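Local atomic coordinates of type 3 secretion system chaperone YscE (PDB entry 2P58), a protein that acts as a type III secretion chaperone that, along with YscG, prevents premature polymerisation of the needle protein YscF in the bacterial cytoplasm. Residues Met18-Ala23 with Ser52-Ile57; Met22-Leu27 with Arg45-Leu50. One frame throughout, in Å; residues are numbered along the deposited sequence.

How the interactions relate
From the N terminus the chain runs up helix 10-30, turns through the connection 31-36 and comes back along helix 37-60. Segment 18-23 meets its partner, 52-57, far along the returning helix, so interaction 1 closes the longer loop, with 28 residues between its segments. Interaction 2 starts one turn further on, sharing Met22 and Ala23, and reaches 45-50 across only 17 residues. It therefore nests inside interaction 1, nearer the turn of the hairpin. The centres lie 8 Å apart, and the two layers touch directly where Ile54 CD1 packs on Leu24 CD2 at 3.8 Å. Together they tie the two helices together along a largely apolar seam.

Interaction 1: residues Met18-Ala23 with Ser52-Ile57; sequences MQLEMA and SAIAII
Leu20 and Ile54 meet at the closest backbone approach between Met18-Ala23 and Ser52-Ile57, their side chains sliding past each other in opposite directions. The Leu20 side chain starts at CB, which rests on Ile54 CG1 at 3.7 Å. Beyond CG its two methyls have different partners. CD1 still touches Ile54 CG1 and also Ala53 CB, each at 4.1 Å, and lies more loosely against Ile57 CG1 at 4.4 Å; CD2 packs instead on Leu50, one helical turn before Ile54. Such interleaving of aliphatic side chains, with no hydrogen bond between the segments, joins the two antiparallel arms of an alpha-helical hairpin; the axes of the two segments come within 9.9 Å of each other, with 152° between their N-to-C directions. Leu20 and Ala53 also pack on apolar side chains of another protein chain, so this seam continues into the interface of the assembly. On its other flank Glu21 crosses Ile54 at about a right angle. A bend at chi2 (-80°) sets its CD 3.8 Å from Ile54 CD1, while OE2 comes to 3.8 Å from Ile54 CG2.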
# COMPACT_ATOMS: atom_id res chain seq x y z
N MSE A 18 18.73 -4.83 8.55
CA MSE A 18 19.48 -4.32 9.70
C MSE A 18 18.78 -3.12 10.29
O MSE A 18 18.78 -2.94 11.51
CB MSE A 18 20.91 -3.97 9.30
CG MSE A 18 21.75 -5.19 9.03
SE MSE A 18 23.50 -4.76 8.71
CE MSE A 18 23.69 -3.31 9.80
N GLN A 19 18.18 -2.28 9.44
CA GLN A 19 17.48 -1.09 9.92
C GLN A 19 16.29 -1.49 10.79
O GLN A 19 16.07 -0.93 11.86
CB GLN A 19 16.99 -0.20 8.74
CG GLN A 19 16.22 1.03 9.17
CD GLN A 19 15.85 1.94 8.00
OE1 GLN A 19 16.12 1.62 6.85
NE2 GLN A 19 15.22 3.07 8.30
N LEU A 20 15.52 -2.48 10.34
CA LEU A 20 14.36 -2.91 11.11
C LEU A 20 14.78 -3.59 12.41
O LEU A 20 14.18 -3.37 13.46
CB LEU A 20 13.51 -3.88 10.29
CG LEU A 20 12.97 -3.36 8.95
CD1 LEU A 20 12.50 -4.55 8.13
CD2 LEU A 20 11.82 -2.35 9.22
N GLU A 21 15.80 -4.42 12.33
CA GLU A 21 16.26 -5.14 13.53
C GLU A 21 16.83 -4.19 14.56
O GLU A 21 16.61 -4.39 15.75
CB GLU A 21 17.29 -6.21 13.15
CG GLU A 21 16.64 -7.39 12.45
CD GLU A 21 15.97 -8.36 13.43
OE1 GLU A 21 15.73 -7.98 14.60
OE2 GLU A 21 15.67 -9.51 13.02
N MSE A 22 17.55 -3.17 14.12
CA MSE A 22 18.09 -2.21 15.07
C MSE A 22 16.94 -1.42 15.71
O MSE A 22 16.95 -1.13 16.91
CB MSE A 22 19.07 -1.25 14.38
CG MSE A 22 20.34 -1.97 13.93
SE MSE A 22 21.68 -0.92 13.22
CE MSE A 22 20.86 -0.11 11.94
N ALA A 23 15.95 -1.06 14.90
CA ALA A 23 14.83 -0.31 15.45
C ALA A 23 14.07 -1.16 16.48
O ALA A 23 13.61 -0.61 17.48
CB ALA A 23 13.90 0.13 14.34
N SER A 52 6.42 -7.68 12.15
CA SER A 52 5.69 -8.05 10.93
C SER A 52 6.48 -7.75 9.67
O SER A 52 6.46 -8.50 8.71
CB SER A 52 4.36 -7.30 10.90
OG SER A 52 3.51 -7.79 11.93
N ALA A 53 7.12 -6.59 9.65
CA ALA A 53 7.92 -6.20 8.51
C ALA A 53 9.12 -7.13 8.34
O ALA A 53 9.44 -7.57 7.25
CB ALA A 53 8.40 -4.73 8.68
N ILE A 54 9.78 -7.44 9.45
CA ILE A 54 10.94 -8.34 9.38
C ILE A 54 10.50 -9.69 8.83
O ILE A 54 11.17 -10.27 7.97
CB ILE A 54 11.57 -8.50 10.81
CG1 ILE A 54 12.22 -7.18 11.22
CG2 ILE A 54 12.55 -9.65 10.84
CD1 ILE A 54 12.43 -7.03 12.74
N ALA A 55 9.34 -10.17 9.29
CA ALA A 55 8.78 -11.43 8.83
C ALA A 55 8.54 -11.41 7.33
O ALA A 55 8.99 -12.31 6.62
CB ALA A 55 7.49 -11.73 9.56
N ILE A 56 7.84 -10.38 6.83
CA ILE A 56 7.57 -10.31 5.39
C ILE A 56 8.86 -10.33 4.60
O ILE A 56 8.98 -11.05 3.59
CB ILE A 56 6.79 -9.03 5.03
CG1 ILE A 56 5.37 -9.16 5.53
CG2 ILE A 56 6.77 -8.81 3.47
CD1 ILE A 56 4.62 -7.82 5.56
N ILE A 57 9.85 -9.56 5.05
CA ILE A 57 11.12 -9.54 4.31
C ILE A 57 11.76 -10.92 4.33
O ILE A 57 12.29 -11.38 3.32
CB ILE A 57 12.10 -8.50 4.90
CG1 ILE A 57 11.59 -7.08 4.60
CG2 ILE A 57 13.51 -8.70 4.30
CD1 ILE A 57 11.47 -6.75 3.10

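Interaction 2: residues Met22-Leu27 with Arg45-Leu50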
# COMPACT_ATOMS: atom_id res chain seq x y z
N MSE A 22 17.55 -3.17 14.12
CA MSE A 22 18.09 -2.21 15.07
C MSE A 22 16.94 -1.42 15.71
O MSE A 22 16.95 -1.13 16.91
CB MSE A 22 19.07 -1.25 14.38
CG MSE A 22 20.34 -1.97 13.93
SE MSE A 22 21.68 -0.92 13.22
CE MSE A 22 20.86 -0.11 11.94
N ALA A 23 15.95 -1.06 14.90
CA ALA A 23 14.83 -0.31 15.45
C ALA A 23 14.07 -1.16 16.48
O ALA A 23 13.61 -0.61 17.48
CB ALA A 23 13.90 0.13 14.34
N LEU A 24 13.94 -2.46 16.21
CA LEU A 24 13.22 -3.33 17.14
C LEU A 24 13.99 -3.49 18.44
O LEU A 24 13.43 -3.42 19.52
CB LEU A 24 12.95 -4.71 16.51
CG LEU A 24 12.18 -5.73 17.36
CD1 LEU A 24 10.82 -5.13 17.83
CD2 LEU A 24 11.91 -7.01 16.53
N THR A 25 15.30 -3.68 18.34
CA THR A 25 16.10 -3.84 19.57
C THR A 25 16.06 -2.57 20.41
O THR A 25 15.92 -2.63 21.65
CB THR A 25 17.55 -4.22 19.19
OG1 THR A 25 17.49 -5.47 18.49
CG2 THR A 25 18.43 -4.38 20.45
N LYS A 26 16.13 -1.40 19.76
CA LYS A 26 16.09 -0.14 20.47
C LYS A 26 14.72 0.05 21.17
O LYS A 26 14.64 0.47 22.32
CB LYS A 26 16.36 1.05 19.53
CG LYS A 26 16.18 2.42 20.19
CD LYS A 26 16.40 3.56 19.22
CE LYS A 26 15.91 4.89 19.81
NZ LYS A 26 14.45 4.81 20.18
N LEU A 27 13.64 -0.28 20.46
CA LEU A 27 12.29 -0.19 21.02
C LEU A 27 12.17 -1.13 22.23
O LEU A 27 11.62 -0.75 23.27
CB LEU A 27 11.27 -0.58 19.94
CG LEU A 27 9.81 -0.65 20.39
CD1 LEU A 27 9.38 0.70 20.97
CD2 LEU A 27 8.95 -1.04 19.17
N ARG A 45 2.25 -1.38 19.45
CA ARG A 45 1.87 -1.26 18.04
C ARG A 45 3.10 -1.20 17.16
O ARG A 45 3.14 -1.80 16.08
CB ARG A 45 1.08 0.03 17.79
CG ARG A 45 -0.25 -0.21 17.15
CD ARG A 45 -1.17 -0.82 18.17
NE ARG A 45 -2.49 -0.19 18.14
CZ ARG A 45 -3.32 -0.11 19.17
NH1 ARG A 45 -3.00 -0.61 20.36
NH2 ARG A 45 -4.49 0.48 19.01
N GLU A 46 4.07 -0.41 17.60
CA GLU A 46 5.29 -0.26 16.82
C GLU A 46 6.04 -1.57 16.79
O GLU A 46 6.54 -1.98 15.75
CB GLU A 46 6.21 0.85 17.36
CG GLU A 46 7.23 1.21 16.28
CD GLU A 46 8.30 2.19 16.69
OE1 GLU A 46 8.17 2.80 17.76
OE2 GLU A 46 9.27 2.33 15.91
N SER A 47 6.15 -2.22 17.94
CA SER A 47 6.86 -3.48 18.02
C SER A 47 6.25 -4.52 17.07
O SER A 47 6.97 -5.21 16.35
CB SER A 47 6.84 -4.01 19.47
OG SER A 47 7.60 -5.21 19.52
N LYS A 48 4.93 -4.67 17.08
CA LYS A 48 4.28 -5.63 16.21
C LYS A 48 4.48 -5.27 14.73
O LYS A 48 4.64 -6.17 13.88
CB LYS A 48 2.79 -5.71 16.52
CG LYS A 48 2.16 -6.98 15.94
CD LYS A 48 2.87 -8.21 16.55
CE LYS A 48 2.44 -9.51 15.86
NZ LYS A 48 0.96 -9.63 15.87
N ALA A 49 4.48 -3.98 14.41
CA ALA A 49 4.69 -3.56 13.03
C ALA A 49 6.10 -3.94 12.57
O ALA A 49 6.33 -4.44 11.45
CB ALA A 49 4.49 -2.07 12.91
N LEU A 50 7.07 -3.73 13.45
CA LEU A 50 8.45 -4.07 13.08
C LEU A 50 8.62 -5.56 12.92
O LEU A 50 9.26 -6.00 11.97
CB LEU A 50 9.42 -3.54 14.15
CG LEU A 50 9.61 -2.02 14.13
CD1 LEU A 50 10.29 -1.58 15.42
CD2 LEU A 50 10.43 -1.61 12.90
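Ser47 OG has two neighbours: Leu24 CD1 touches it at 3.6 Å across the contact, and Glu51 OE2, one turn along the same helix, makes a weak hydrogen bond with it. With CG anti to the backbone N (chi1 -179°) and chi2 at 56°, Leu24 has CD1 at this hydroxyl. In Leu27, too, CG is anti to the backbone N. Its CD2 presses against the backbone of the facing helix, 3.3 Å from Ser47 N. The methyl is also 3.4 Å from Ser47 CA, closer than usual for two carbons, so the packing here is tight. It stays near the side chain as well, with Ser47 CB at 3.7 Å, and Glu46 CB lies 3.8 Å from it. Beyond CG the extended Glu46 chain crosses Leu27 obliquely and takes its OE1 past Leu27 CD1, while an aromatic side chain of another protein chain also packs on Glu46. Leu50 fills the other end of the contact. Its CD1 sits 3.8 Å from Leu24 CA and meets Leu27 CD2 at 4.0 Å, and both its methyls reach Ala23 CB. Ala23, Leu24 and Leu27 from adjacent turns pack against Glu46, Ser47 and Leu50 of the antiparallel helix, the side-to-side packing of an alpha-helical hairpin.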